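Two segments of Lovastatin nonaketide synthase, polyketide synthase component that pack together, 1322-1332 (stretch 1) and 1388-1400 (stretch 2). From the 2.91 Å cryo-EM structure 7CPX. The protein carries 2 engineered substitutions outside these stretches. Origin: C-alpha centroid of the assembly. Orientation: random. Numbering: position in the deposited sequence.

Stretch 1, residues 1322-1332: LEERQQAAFHL
Stretch 2 1388-1400: HLLPTVRSNGNPF

The contact joins two segments of one chain, whose touching residues are at least 62 apart in sequence, and buries 432 Å² summed over both sides. Stretch 1 begins in a helix that starts earlier in the chain, then runs through a turn and enters a second helix at F1330, with A1329 at its N-cap position. In stretch 2 a short helix runs through L1390-V1393, R1394 is the first residue to leave helical phi/psi, and a loop follows. The CA atoms of Q1326 and V1393 lie 5.1 Å apart, those of Q1327 and S1395 5.8 Å, and those of H1331 and R1394 5.0 Å, so the turn of stretch 1 sits against the end of the stretch 2 helix.

E1323 has an extended side chain (chi1 and chi2 both t). Its CA-to-CB bond points sideways, yet its end comes nearer, placing OE2 3.9 Å from L1389 CD1, a van der Waals contact of a carboxylate oxygen with a methyl, not a hydrogen bond; L1389 is p, t. R1325 contributes to the fold of the turn: R1325 O accepts from A1328 N at 2.9 Å, from A1329 N at 2.8 Å and from F1330 N at 2.7 Å.

Q1326 is the centre of the contact, covered over 98 Å². Its backbone is near phi/psi -63/-16, and its CA-to-CB bond points toward stretch 2, with chi1 74° (p), chi2 109° and chi3 51°. OE1 lies 3.0 Å from T1392 OG1 (T1392 chi1 is p), but that hydroxyl is also 2.6 Å from L1389 O, and the geometry does not settle which acceptor takes its proton. OE1 also lies 2.7 Å from T1392 O, an acceptor-acceptor approach that cannot be a hydrogen bond as modelled. The other end of the amide, NE2, packs 3.6 Å from P1399 CB. The backbone gives the clearer bond: S1395 OG donates to Q1326 O at 2.9 Å. S1395 can reach it with chi1 at -56° (m) and a backbone of phi/psi 60/33, its N bonded to T1392 O at 2.8 Å.

Q1327 (t, p) points away at CB, although its end comes nearer. The CA-to-CB bonds of A1328 and A1329 point away, and these residues make no contact, carrying the chain into the second helix.

The CA-to-CB bond of F1330 (chi1 -166°, t; chi2 44°) points toward stretch 2, and its CD2 meets V1393 CG1 at 3.8 Å, an apolar contact between two buried side chains. V1393 is t.

H1331 (chi1 65°, p; chi2 -35°) closes the contact. Its CB is 3.9 Å from V1393 O and 4.1 Å from R1394 CA, while S1395 covers one ring face: S1395 CB stands 4.3 Å from the centroid of the H1331 ring, 21° off the normal, a CH-pi contact.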

ATOM      1  N   LEU A1322     -54.795 -38.561 -61.400  1.00191.06           N
ATOM      2  CA  LEU A1322     -54.752 -39.759 -60.573  1.00191.06           C
ATOM      3  C   LEU A1322     -53.493 -39.764 -59.719  1.00191.06           C
ATOM      4  O   LEU A1322     -53.548 -40.005 -58.508  1.00191.06           O
ATOM      5  CB  LEU A1322     -54.813 -41.010 -61.453  1.00191.06           C
ATOM      6  CG  LEU A1322     -55.940 -41.079 -62.487  1.00191.06           C
ATOM      7  CD1 LEU A1322     -55.913 -42.420 -63.205  1.00191.06           C
ATOM      8  CD2 LEU A1322     -57.305 -40.838 -61.855  1.00191.06           C
ATOM      9  N   GLU A1323     -52.347 -39.467 -60.334  1.00191.79           N
ATOM     10  CA  GLU A1323     -51.102 -39.415 -59.578  1.00191.79           C
ATOM     11  C   GLU A1323     -51.184 -38.379 -58.467  1.00191.79           C
ATOM     12  O   GLU A1323     -50.626 -38.575 -57.381  1.00191.79           O
ATOM     13  CB  GLU A1323     -49.934 -39.107 -60.515  1.00191.79           C
ATOM     14  CG  GLU A1323     -48.577 -39.067 -59.829  1.00191.79           C
ATOM     15  CD  GLU A1323     -47.447 -38.765 -60.792  1.00191.79           C
ATOM     16  OE1 GLU A1323     -47.723 -38.593 -61.998  1.00191.79           O
ATOM     17  OE2 GLU A1323     -46.283 -38.701 -60.345  1.00191.79           O
ATOM     18  N   GLU A1324     -51.880 -37.269 -58.719  1.00188.28           N
ATOM     19  CA  GLU A1324     -52.012 -36.224 -57.714  1.00188.28           C
ATOM     20  C   GLU A1324     -52.970 -36.606 -56.594  1.00188.28           C
ATOM     21  O   GLU A1324     -53.053 -35.877 -55.599  1.00188.28           O
ATOM     22  CB  GLU A1324     -52.469 -34.924 -58.376  1.00188.28           C
ATOM     23  CG  GLU A1324     -51.502 -34.394 -59.424  1.00188.28           C
ATOM     24  CD  GLU A1324     -52.072 -33.229 -60.210  1.00188.28           C
ATOM     25  OE1 GLU A1324     -53.232 -32.848 -59.953  1.00188.28           O
ATOM     26  OE2 GLU A1324     -51.357 -32.696 -61.085  1.00188.28           O
ATOM     27  N   ARG A1325     -53.690 -37.721 -56.727  1.00189.27           N
ATOM     28  CA  ARG A1325     -54.579 -38.216 -55.684  1.00189.27           C
ATOM     29  C   ARG A1325     -53.863 -39.091 -54.665  1.00189.27           C
ATOM     30  O   ARG A1325     -54.530 -39.784 -53.886  1.00189.27           O
ATOM     31  CB  ARG A1325     -55.734 -39.005 -56.306  1.00189.27           C
ATOM     32  CG  ARG A1325     -56.615 -38.199 -57.238  1.00189.27           C
ATOM     33  CD  ARG A1325     -58.074 -38.277 -56.812  1.00189.27           C
ATOM     34  NE  ARG A1325     -58.961 -37.564 -57.725  1.00189.27           N
ATOM     35  CZ  ARG A1325     -60.277 -37.486 -57.582  1.00189.27           C
ATOM     36  NH1 ARG A1325     -60.899 -38.066 -56.569  1.00189.27           N
ATOM     37  NH2 ARG A1325     -60.988 -36.809 -58.480  1.00189.27           N
ATOM     38  N   GLN A1326     -52.529 -39.080 -54.647  1.00193.14           N
ATOM     39  CA  GLN A1326     -51.780 -40.000 -53.799  1.00193.14           C
ATOM     40  C   GLN A1326     -52.034 -39.774 -52.318  1.00193.14           C
ATOM     41  O   GLN A1326     -51.709 -40.652 -51.512  1.00193.14           O
ATOM     42  CB  GLN A1326     -50.285 -39.886 -54.104  1.00193.14           C
ATOM     43  CG  GLN A1326     -49.624 -38.631 -53.572  1.00193.14           C
ATOM     44  CD  GLN A1326     -48.689 -38.919 -52.414  1.00193.14           C
ATOM     45  OE1 GLN A1326     -47.829 -39.795 -52.499  1.00193.14           O
ATOM     46  NE2 GLN A1326     -48.855 -38.184 -51.321  1.00193.14           N
ATOM     47  N   GLN A1327     -52.606 -38.632 -51.941  1.00189.02           N
ATOM     48  CA  GLN A1327     -52.989 -38.423 -50.551  1.00189.02           C
ATOM     49  C   GLN A1327     -54.374 -38.988 -50.263  1.00189.02           C
ATOM     50  O   GLN A1327     -54.625 -39.489 -49.162  1.00189.02           O
ATOM     51  CB  GLN A1327     -52.947 -36.932 -50.218  1.00189.02           C
ATOM     52  CG  GLN A1327     -53.607 -36.570 -48.897  1.00189.02           C
ATOM     53  CD  GLN A1327     -53.032 -37.339 -47.723  1.00189.02           C
ATOM     54  OE1 GLN A1327     -51.914 -37.851 -47.789  1.00189.02           O
ATOM     55  NE2 GLN A1327     -53.797 -37.428 -46.642  1.00189.02           N
ATOM     56  N   ALA A1328     -55.282 -38.920 -51.236  1.00188.81           N
ATOM     57  CA  ALA A1328     -56.687 -39.234 -51.014  1.00188.81           C
ATOM     58  C   ALA A1328     -57.120 -40.562 -51.615  1.00188.81           C
ATOM     59  O   ALA A1328     -57.655 -41.411 -50.895  1.00188.81           O
ATOM     60  CB  ALA A1328     -57.565 -38.108 -51.578  1.00188.81           C
ATOM     61  N   ALA A1329     -56.915 -40.772 -52.920  1.00194.03           N
ATOM     62  CA  ALA A1329     -57.529 -41.911 -53.589  1.00194.03           C
ATOM     63  C   ALA A1329     -56.638 -42.645 -54.582  1.00194.03           C
ATOM     64  O   ALA A1329     -57.082 -43.658 -55.133  1.00194.03           O
ATOM     65  CB  ALA A1329     -58.806 -41.459 -54.316  1.00194.03           C
ATOM     66  N   PHE A1330     -55.407 -42.193 -54.832  1.00196.21           N
ATOM     67  CA  PHE A1330     -54.568 -42.888 -55.805  1.00196.21           C
ATOM     68  C   PHE A1330     -54.305 -44.323 -55.369  1.00196.21           C
ATOM     69  O   PHE A1330     -54.293 -45.239 -56.198  1.00196.21           O
ATOM     70  CB  PHE A1330     -53.250 -42.139 -56.000  1.00196.21           C
ATOM     71  CG  PHE A1330     -52.464 -42.570 -57.209  1.00196.21           C
ATOM     72  CD1 PHE A1330     -53.083 -42.778 -58.430  1.00196.21           C
ATOM     73  CD2 PHE A1330     -51.092 -42.735 -57.127  1.00196.21           C
ATOM     74  CE1 PHE A1330     -52.355 -43.159 -59.537  1.00196.21           C
ATOM     75  CE2 PHE A1330     -50.357 -43.116 -58.232  1.00196.21           C
ATOM     76  CZ  PHE A1330     -50.990 -43.325 -59.440  1.00196.21           C
ATOM     77  N   HIS A1331     -54.104 -44.541 -54.066  1.00199.45           N
ATOM     78  CA  HIS A1331     -53.892 -45.894 -53.566  1.00199.45           C
ATOM     79  C   HIS A1331     -55.122 -46.776 -53.748  1.00199.45           C
ATOM     80  O   HIS A1331     -55.014 -47.997 -53.593  1.00199.45           O
ATOM     81  CB  HIS A1331     -53.472 -45.860 -52.091  1.00199.45           C
ATOM     82  CG  HIS A1331     -54.516 -45.322 -51.164  1.00199.45           C
ATOM     83  ND1 HIS A1331     -55.375 -44.302 -51.511  1.00199.45           N
ATOM     84  CD2 HIS A1331     -54.830 -45.659 -49.890  1.00199.45           C
ATOM     85  CE1 HIS A1331     -56.173 -44.036 -50.493  1.00199.45           C
ATOM     86  NE2 HIS A1331     -55.865 -44.848 -49.498  1.00199.45           N
ATOM     87  N   LEU A1332     -56.277 -46.192 -54.070  1.00198.24           N
ATOM     88  CA  LEU A1332     -57.479 -46.950 -54.391  1.00198.24           C
ATOM     89  C   LEU A1332     -57.808 -46.951 -55.876  1.00198.24           C
ATOM     90  O   LEU A1332     -58.511 -47.853 -56.341  1.00198.24           O
ATOM     91  CB  LEU A1332     -58.682 -46.384 -53.628  1.00198.24           C
ATOM     92  CG  LEU A1332     -58.496 -46.169 -52.125  1.00198.24           C
ATOM     93  CD1 LEU A1332     -59.731 -45.512 -51.528  1.00198.24           C
ATOM     94  CD2 LEU A1332     -58.184 -47.479 -51.421  1.00198.24           C
ATOM     95  N   HIS A1388     -38.556 -41.286 -54.633  1.00192.31           N
ATOM     96  CA  HIS A1388     -38.959 -41.801 -53.331  1.00192.31           C
ATOM     97  C   HIS A1388     -40.454 -41.625 -53.081  1.00192.31           C
ATOM     98  O   HIS A1388     -40.894 -41.637 -51.925  1.00192.31           O
ATOM     99  CB  HIS A1388     -38.172 -41.122 -52.209  1.00192.31           C
ATOM    100  CG  HIS A1388     -36.704 -41.016 -52.480  1.00192.31           C
ATOM    101  ND1 HIS A1388     -36.154 -39.973 -53.194  1.00192.31           N
ATOM    102  CD2 HIS A1388     -35.673 -41.824 -52.139  1.00192.31           C
ATOM    103  CE1 HIS A1388     -34.846 -40.142 -53.277  1.00192.31           C
ATOM    104  NE2 HIS A1388     -34.529 -41.258 -52.646  1.00192.31           N
ATOM    105  N   LEU A1389     -41.254 -41.460 -54.136  1.00193.99           N
ATOM    106  CA  LEU A1389     -42.695 -41.336 -53.953  1.00193.99           C
ATOM    107  C   LEU A1389     -43.385 -42.683 -53.791  1.00193.99           C
ATOM    108  O   LEU A1389     -44.585 -42.713 -53.497  1.00193.99           O
ATOM    109  CB  LEU A1389     -43.330 -40.575 -55.125  1.00193.99           C
ATOM    110  CG  LEU A1389     -43.755 -41.345 -56.382  1.00193.99           C
ATOM    111  CD1 LEU A1389     -44.683 -40.483 -57.224  1.00193.99           C
ATOM    112  CD2 LEU A1389     -42.556 -41.774 -57.197  1.00193.99           C
ATOM    113  N   LEU A1390     -42.663 -43.793 -53.970  1.00195.46           N
ATOM    114  CA  LEU A1390     -43.294 -45.109 -53.878  1.00195.46           C
ATOM    115  C   LEU A1390     -43.957 -45.329 -52.526  1.00195.46           C
ATOM    116  O   LEU A1390     -45.160 -45.642 -52.489  1.00195.46           O
ATOM    117  CB  LEU A1390     -42.254 -46.190 -54.183  1.00195.46           C
ATOM    118  CG  LEU A1390     -41.862 -46.387 -55.652  1.00195.46           C
ATOM    119  CD1 LEU A1390     -41.313 -45.108 -56.266  1.00195.46           C
ATOM    120  CD2 LEU A1390     -40.849 -47.513 -55.776  1.00195.46           C
ATOM    121  N   PRO A1391     -43.263 -45.179 -51.395  1.00195.45           N
ATOM    122  CA  PRO A1391     -43.959 -45.312 -50.105  1.00195.45           C
ATOM    123  C   PRO A1391     -45.056 -44.283 -49.912  1.00195.45           C
ATOM    124  O   PRO A1391     -46.072 -44.584 -49.272  1.00195.45           O
ATOM    125  CB  PRO A1391     -42.831 -45.143 -49.076  1.00195.45           C
ATOM    126  CG  PRO A1391     -41.759 -44.405 -49.797  1.00195.45           C
ATOM    127  CD  PRO A1391     -41.835 -44.864 -51.219  1.00195.45           C
ATOM    128  N   THR A1392     -44.882 -43.074 -50.450  1.00196.24           N
ATOM    129  CA  THR A1392     -45.915 -42.054 -50.321  1.00196.24           C
ATOM    130  C   THR A1392     -47.089 -42.328 -51.252  1.00196.24           C
ATOM    131  O   THR A1392     -48.225 -41.954 -50.941  1.00196.24           O
ATOM    132  CB  THR A1392     -45.326 -40.673 -50.611  1.00196.24           C
ATOM    133  OG1 THR A1392     -44.952 -40.589 -51.992  1.00196.24           O
ATOM    134  CG2 THR A1392     -44.101 -40.422 -49.744  1.00196.24           C
ATOM    135  N   VAL A1393     -46.836 -42.975 -52.392  1.00197.34           N
ATOM    136  CA  VAL A1393     -47.907 -43.249 -53.344  1.00197.34           C
ATOM    137  C   VAL A1393     -48.961 -44.156 -52.725  1.00197.34           C
ATOM    138  O   VAL A1393     -50.157 -44.006 -53.000  1.00197.34           O
ATOM    139  CB  VAL A1393     -47.321 -43.844 -54.641  1.00197.34           C
ATOM    140  CG1 VAL A1393     -48.348 -44.696 -55.361  1.00197.34           C
ATOM    141  CG2 VAL A1393     -46.841 -42.729 -55.556  1.00197.34           C
ATOM    142  N   ARG A1394     -48.545 -45.105 -51.887  1.00198.50           N
ATOM    143  CA  ARG A1394     -49.485 -45.942 -51.150  1.00198.50           C
ATOM    144  C   ARG A1394     -50.006 -45.270 -49.883  1.00198.50           C
ATOM    145  O   ARG A1394     -50.559 -45.953 -49.015  1.00198.50           O
ATOM    146  CB  ARG A1394     -48.846 -47.290 -50.799  1.00198.50           C
ATOM    147  CG  ARG A1394     -47.469 -47.214 -50.152  1.00198.50           C
ATOM    148  CD  ARG A1394     -47.002 -48.598 -49.720  1.00198.50           C
ATOM    149  NE  ARG A1394     -45.649 -48.594 -49.177  1.00198.50           N
ATOM    150  CZ  ARG A1394     -44.549 -48.830 -49.881  1.00198.50           C
ATOM    151  NH1 ARG A1394     -44.596 -49.080 -51.180  1.00198.50           N
ATOM    152  NH2 ARG A1394     -43.370 -48.811 -49.267  1.00198.50           N
ATOM    153  N   SER A1395     -49.841 -43.952 -49.761  1.00197.28           N
ATOM    154  CA  SER A1395     -50.351 -43.199 -48.618  1.00197.28           C
ATOM    155  C   SER A1395     -49.752 -43.696 -47.306  1.00197.28           C
ATOM    156  O   SER A1395     -50.409 -43.669 -46.262  1.00197.28           O
ATOM    157  CB  SER A1395     -51.880 -43.255 -48.559  1.00197.28           C
ATOM    158  OG  SER A1395     -52.453 -42.789 -49.768  1.00197.28           O
ATOM    159  N   ASN A1396     -48.501 -44.155 -47.350  1.00197.17           N
ATOM    160  CA  ASN A1396     -47.805 -44.645 -46.166  1.00197.17           C
ATOM    161  C   ASN A1396     -46.762 -43.646 -45.677  1.00197.17           C
ATOM    162  O   ASN A1396     -46.783 -43.239 -44.512  1.00197.17           O
ATOM    163  CB  ASN A1396     -47.150 -46.001 -46.469  1.00197.17           C
ATOM    164  CG  ASN A1396     -46.608 -46.680 -45.225  1.00197.17           C
ATOM    165  OD1 ASN A1396     -46.204 -46.022 -44.266  1.00197.17           O
ATOM    166  ND2 ASN A1396     -46.597 -48.007 -45.235  1.00197.17           N
ATOM    167  N   GLY A1397     -45.844 -43.242 -46.555  1.00194.83           N
ATOM    168  CA  GLY A1397     -44.813 -42.301 -46.176  1.00194.83           C
ATOM    169  C   GLY A1397     -45.268 -40.858 -46.273  1.00194.83           C
ATOM    170  O   GLY A1397     -46.310 -40.534 -46.844  1.00194.83           O
ATOM    171  N   ASN A1398     -44.461 -39.979 -45.697  1.00190.56           N
ATOM    172  CA  ASN A1398     -44.747 -38.552 -45.755  1.00190.56           C
ATOM    173  C   ASN A1398     -44.482 -38.035 -47.166  1.00190.56           C
ATOM    174  O   ASN A1398     -43.414 -38.306 -47.728  1.00190.56           O
ATOM    175  CB  ASN A1398     -43.892 -37.800 -44.740  1.00190.56           C
ATOM    176  CG  ASN A1398     -44.183 -36.311 -44.712  1.00190.56           C
ATOM    177  OD1 ASN A1398     -44.205 -35.647 -45.749  1.00190.56           O
ATOM    178  ND2 ASN A1398     -44.412 -35.778 -43.518  1.00190.56           N
ATOM    179  N   PRO A1399     -45.414 -37.294 -47.770  1.00191.10           N
ATOM    180  CA  PRO A1399     -45.225 -36.895 -49.175  1.00191.10           C
ATOM    181  C   PRO A1399     -43.986 -36.052 -49.422  1.00191.10           C
ATOM    182  O   PRO A1399     -43.361 -36.195 -50.481  1.00191.10           O
ATOM    183  CB  PRO A1399     -46.511 -36.117 -49.489  1.00191.10           C
ATOM    184  CG  PRO A1399     -47.010 -35.649 -48.168  1.00191.10           C
ATOM    185  CD  PRO A1399     -46.645 -36.723 -47.195  1.00191.10           C
ATOM    186  N   PHE A1400     -43.607 -35.178 -48.486  1.00189.24           N
ATOM    187  CA  PHE A1400     -42.474 -34.284 -48.680  1.00189.24           C
ATOM    188  C   PHE A1400     -41.315 -34.528 -47.726  1.00189.24           C
ATOM    189  O   PHE A1400     -40.201 -34.080 -48.022  1.00189.24           O
ATOM    190  CB  PHE A1400     -42.913 -32.816 -48.543  1.00189.24           C
ATOM    191  CG  PHE A1400     -43.778 -32.321 -49.676  1.00189.24           C
ATOM    192  CD1 PHE A1400     -43.794 -32.964 -50.905  1.00189.24           C
ATOM    193  CD2 PHE A1400     -44.569 -31.198 -49.510  1.00189.24           C
ATOM    194  CE1 PHE A1400     -44.585 -32.501 -51.936  1.00189.24           C
ATOM    195  CE2 PHE A1400     -45.362 -30.730 -50.539  1.00189.24           C
ATOM    196  CZ  PHE A1400     -45.371 -31.383 -51.754  1.00189.24           C
TER